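PDB 2Q88: putative ABC transporter amino acid-binding protein from Sinorhizobium meliloti, which binds the compatible solute ectoine and probably delivers it to an ABC transporter for uptake in osmoprotection. Local coordinates for residues E135-L138 and A139-G143. Residues are numbered along the deposited sequence; the frame is centred on the assembly and turned at random.
Sequences EEKL and ALEAG. With 4CS ((4S)-2-methyl-1,4,5,6-tetrahydropyrimidine-4-carboxylic acid), chain F.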
ATOM      1  N   GLU A 135      -1.066   9.448  -0.359  1.00 24.08           N
ATOM      2  CA  GLU A 135      -1.085  10.525  -1.365  1.00 24.19           C
ATOM      3  C   GLU A 135      -2.068  11.609  -0.985  1.00 24.01           C
ATOM      4  O   GLU A 135      -1.765  12.795  -1.107  1.00 23.15           O
ATOM      5  CB  GLU A 135      -1.438  10.003  -2.759  1.00 23.36           C
ATOM      6  CG  GLU A 135      -0.468   8.959  -3.267  1.00 23.58           C
ATOM      7  CD  GLU A 135      -0.743   7.598  -2.668  1.00 27.55           C
ATOM      8  OE1 GLU A 135      -1.845   7.410  -2.115  1.00 26.56           O
ATOM      9  OE2 GLU A 135       0.146   6.725  -2.747  1.00 30.22           O
ATOM     10  N   GLU A 136      -3.249  11.196  -0.529  1.00 23.91           N
ATOM     11  CA  GLU A 136      -4.263  12.141  -0.077  1.00 24.78           C
ATOM     12  C   GLU A 136      -3.723  13.036   1.042  1.00 25.13           C
ATOM     13  O   GLU A 136      -3.886  14.263   1.000  1.00 25.02           O
ATOM     14  CB  GLU A 136      -5.523  11.397   0.374  1.00 24.82           C
ATOM     15  CG  GLU A 136      -6.641  12.299   0.869  1.00 26.42           C
ATOM     16  CD  GLU A 136      -7.750  11.532   1.557  1.00 28.59           C
ATOM     17  OE1 GLU A 136      -8.922  11.719   1.159  1.00 30.72           O
ATOM     18  OE2 GLU A 136      -7.459  10.755   2.498  1.00 28.40           O
ATOM     19  N   LYS A 137      -3.078  12.425   2.038  1.00 25.10           N
ATOM     20  CA  LYS A 137      -2.485  13.179   3.150  1.00 25.31           C
ATOM     21  C   LYS A 137      -1.373  14.128   2.683  1.00 24.82           C
ATOM     22  O   LYS A 137      -1.281  15.253   3.160  1.00 24.26           O
ATOM     23  CB  LYS A 137      -1.974  12.233   4.247  1.00 26.26           C
ATOM     24  CG  LYS A 137      -1.442  12.942   5.507  1.00 26.88           C
ATOM     25  CD  LYS A 137      -2.546  13.628   6.310  1.00 28.69           C
ATOM     26  CE  LYS A 137      -1.971  14.391   7.509  1.00 29.97           C
ATOM     27  NZ  LYS A 137      -3.039  14.976   8.357  1.00 32.82           N
ATOM     28  N   LEU A 138      -0.540  13.679   1.748  1.00 24.37           N
ATOM     29  CA  LEU A 138       0.518  14.543   1.200  1.00 24.29           C
ATOM     30  C   LEU A 138      -0.043  15.757   0.475  1.00 24.27           C
ATOM     31  O   LEU A 138       0.529  16.852   0.561  1.00 23.77           O
ATOM     32  CB  LEU A 138       1.452  13.764   0.266  1.00 24.43           C
ATOM     33  CG  LEU A 138       2.355  12.710   0.904  1.00 22.92           C
ATOM     34  CD1 LEU A 138       3.004  11.852  -0.170  1.00 21.44           C
ATOM     35  CD2 LEU A 138       3.405  13.343   1.828  1.00 22.64           C
ATOM     36  N   ALA A 139      -1.154  15.562  -0.241  1.00 24.52           N
ATOM     37  CA  ALA A 139      -1.842  16.672  -0.924  1.00 24.58           C
ATOM     38  C   ALA A 139      -2.366  17.670   0.095  1.00 24.59           C
ATOM     39  O   ALA A 139      -2.110  18.867  -0.013  1.00 24.96           O
ATOM     40  CB  ALA A 139      -2.984  16.160  -1.765  1.00 24.22           C
ATOM     41  N   LEU A 140      -3.095  17.169   1.085  1.00 24.97           N
ATOM     42  CA  LEU A 140      -3.615  18.008   2.175  1.00 25.45           C
ATOM     43  C   LEU A 140      -2.522  18.740   2.966  1.00 25.95           C
ATOM     44  O   LEU A 140      -2.706  19.905   3.329  1.00 25.71           O
ATOM     45  CB  LEU A 140      -4.499  17.181   3.113  1.00 25.11           C
ATOM     46  CG  LEU A 140      -5.792  16.624   2.501  1.00 25.54           C
ATOM     47  CD1 LEU A 140      -6.406  15.564   3.411  1.00 26.74           C
ATOM     48  CD2 LEU A 140      -6.808  17.727   2.186  1.00 27.49           C
ATOM     49  N   GLU A 141      -1.389  18.075   3.214  1.00 26.17           N
ATOM     50  CA  GLU A 141      -0.265  18.697   3.939  1.00 27.01           C
ATOM     51  C   GLU A 141       0.451  19.768   3.118  1.00 26.81           C
ATOM     52  O   GLU A 141       1.064  20.675   3.680  1.00 25.85           O
ATOM     53  CB  GLU A 141       0.760  17.650   4.393  1.00 27.00           C
ATOM     54  CG  GLU A 141       0.225  16.638   5.390  1.00 28.22           C
ATOM     55  CD  GLU A 141       1.242  15.581   5.773  1.00 29.37           C
ATOM     56  OE1 GLU A 141       2.050  15.167   4.911  1.00 34.13           O
ATOM     57  OE2 GLU A 141       1.228  15.152   6.948  1.00 33.35           O
ATOM     58  N   ALA A 142       0.385  19.651   1.791  1.00 26.51           N
ATOM     59  CA  ALA A 142       0.991  20.642   0.891  1.00 26.84           C
ATOM     60  C   ALA A 142       0.110  21.874   0.755  1.00 26.99           C
ATOM     61  O   ALA A 142       0.519  22.888   0.166  1.00 26.89           O
ATOM     62  CB  ALA A 142       1.240  20.029  -0.483  1.00 27.10           C
ATOM     63  N   GLY A 143      -1.105  21.780   1.287  1.00 26.99           N
ATOM     64  CA  GLY A 143      -2.041  22.894   1.256  1.00 26.90           C
ATOM     65  C   GLY A 143      -3.130  22.791   0.207  1.00 27.02           C
ATOM     66  O   GLY A 143      -3.856  23.756  -0.010  1.00 26.70           O
TER
HETATM   67  O   4CS F 501      -1.749   4.894   2.061  1.00 22.38           O
HETATM   68  C   4CS F 501      -1.049   3.993   1.597  1.00 21.89           C
HETATM   69  OXT 4CS F 501      -0.461   3.214   2.356  1.00 22.40           O
HETATM   70  CA  4CS F 501      -0.885   3.856   0.089  1.00 21.02           C
HETATM   71  CB  4CS F 501      -2.168   4.115  -0.678  1.00 20.98           C
HETATM   72  CAD 4CS F 501      -1.900   4.004  -2.182  1.00 20.33           C
HETATM   73  NAG 4CS F 501      -1.306   2.675  -2.481  1.00 20.20           N
HETATM   74  CAI 4CS F 501      -0.548   1.983  -1.524  1.00 20.63           C
HETATM   75  CAA 4CS F 501       0.046   0.602  -1.850  1.00 20.18           C
HETATM   76  N   4CS F 501      -0.348   2.525  -0.247  1.00 20.65           N
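A first torsion of -175° swings CG of Lys-137 away from its own amide N, and a bend at chi2 (69°) then carries its aliphatic chain along the helix surface to Glu-141, which crosses it at about a right angle; CE of Lys-137 lies 3.3 Å from OE2 of Glu-141. The charges attract only loosely, NZ of Lys-137 standing 4.5 Å from that OE2, too far for a salt bridge, as suits long polar chains on an exposed face. On that carboxylate's other oxygen, OE1 of Glu-141, CD2 of Leu-138 rests at 3.8 Å. Glu-136 and Leu-140 run alongside each other, CG of Glu-136 to CD1 of Leu-140 4.1 Å; in the buried carboxylate, OE1 of Glu-136 makes a salt bridge with Arg-146 and OE2 accepts a hydrogen bond from Gly-132 N. Four i to i+4 backbone bonds link Glu-135 through Leu-138 to Ala-139 through Ala-142, the second nearly straight and the last the most bent. Gly-143 is the first residue to leave helical angles, with a positive phi that glycine takes easily, in a Schellman motif. Glu-135 turns its carboxylate to ectoine, OE1 3.4 Å from CAD. Small Ala-139 touches both Tyr-116 of helix 116-121 and Val-149; helix 134-141 is the beta-alpha-beta crossover linking parallel strands 127-129 and 149-151.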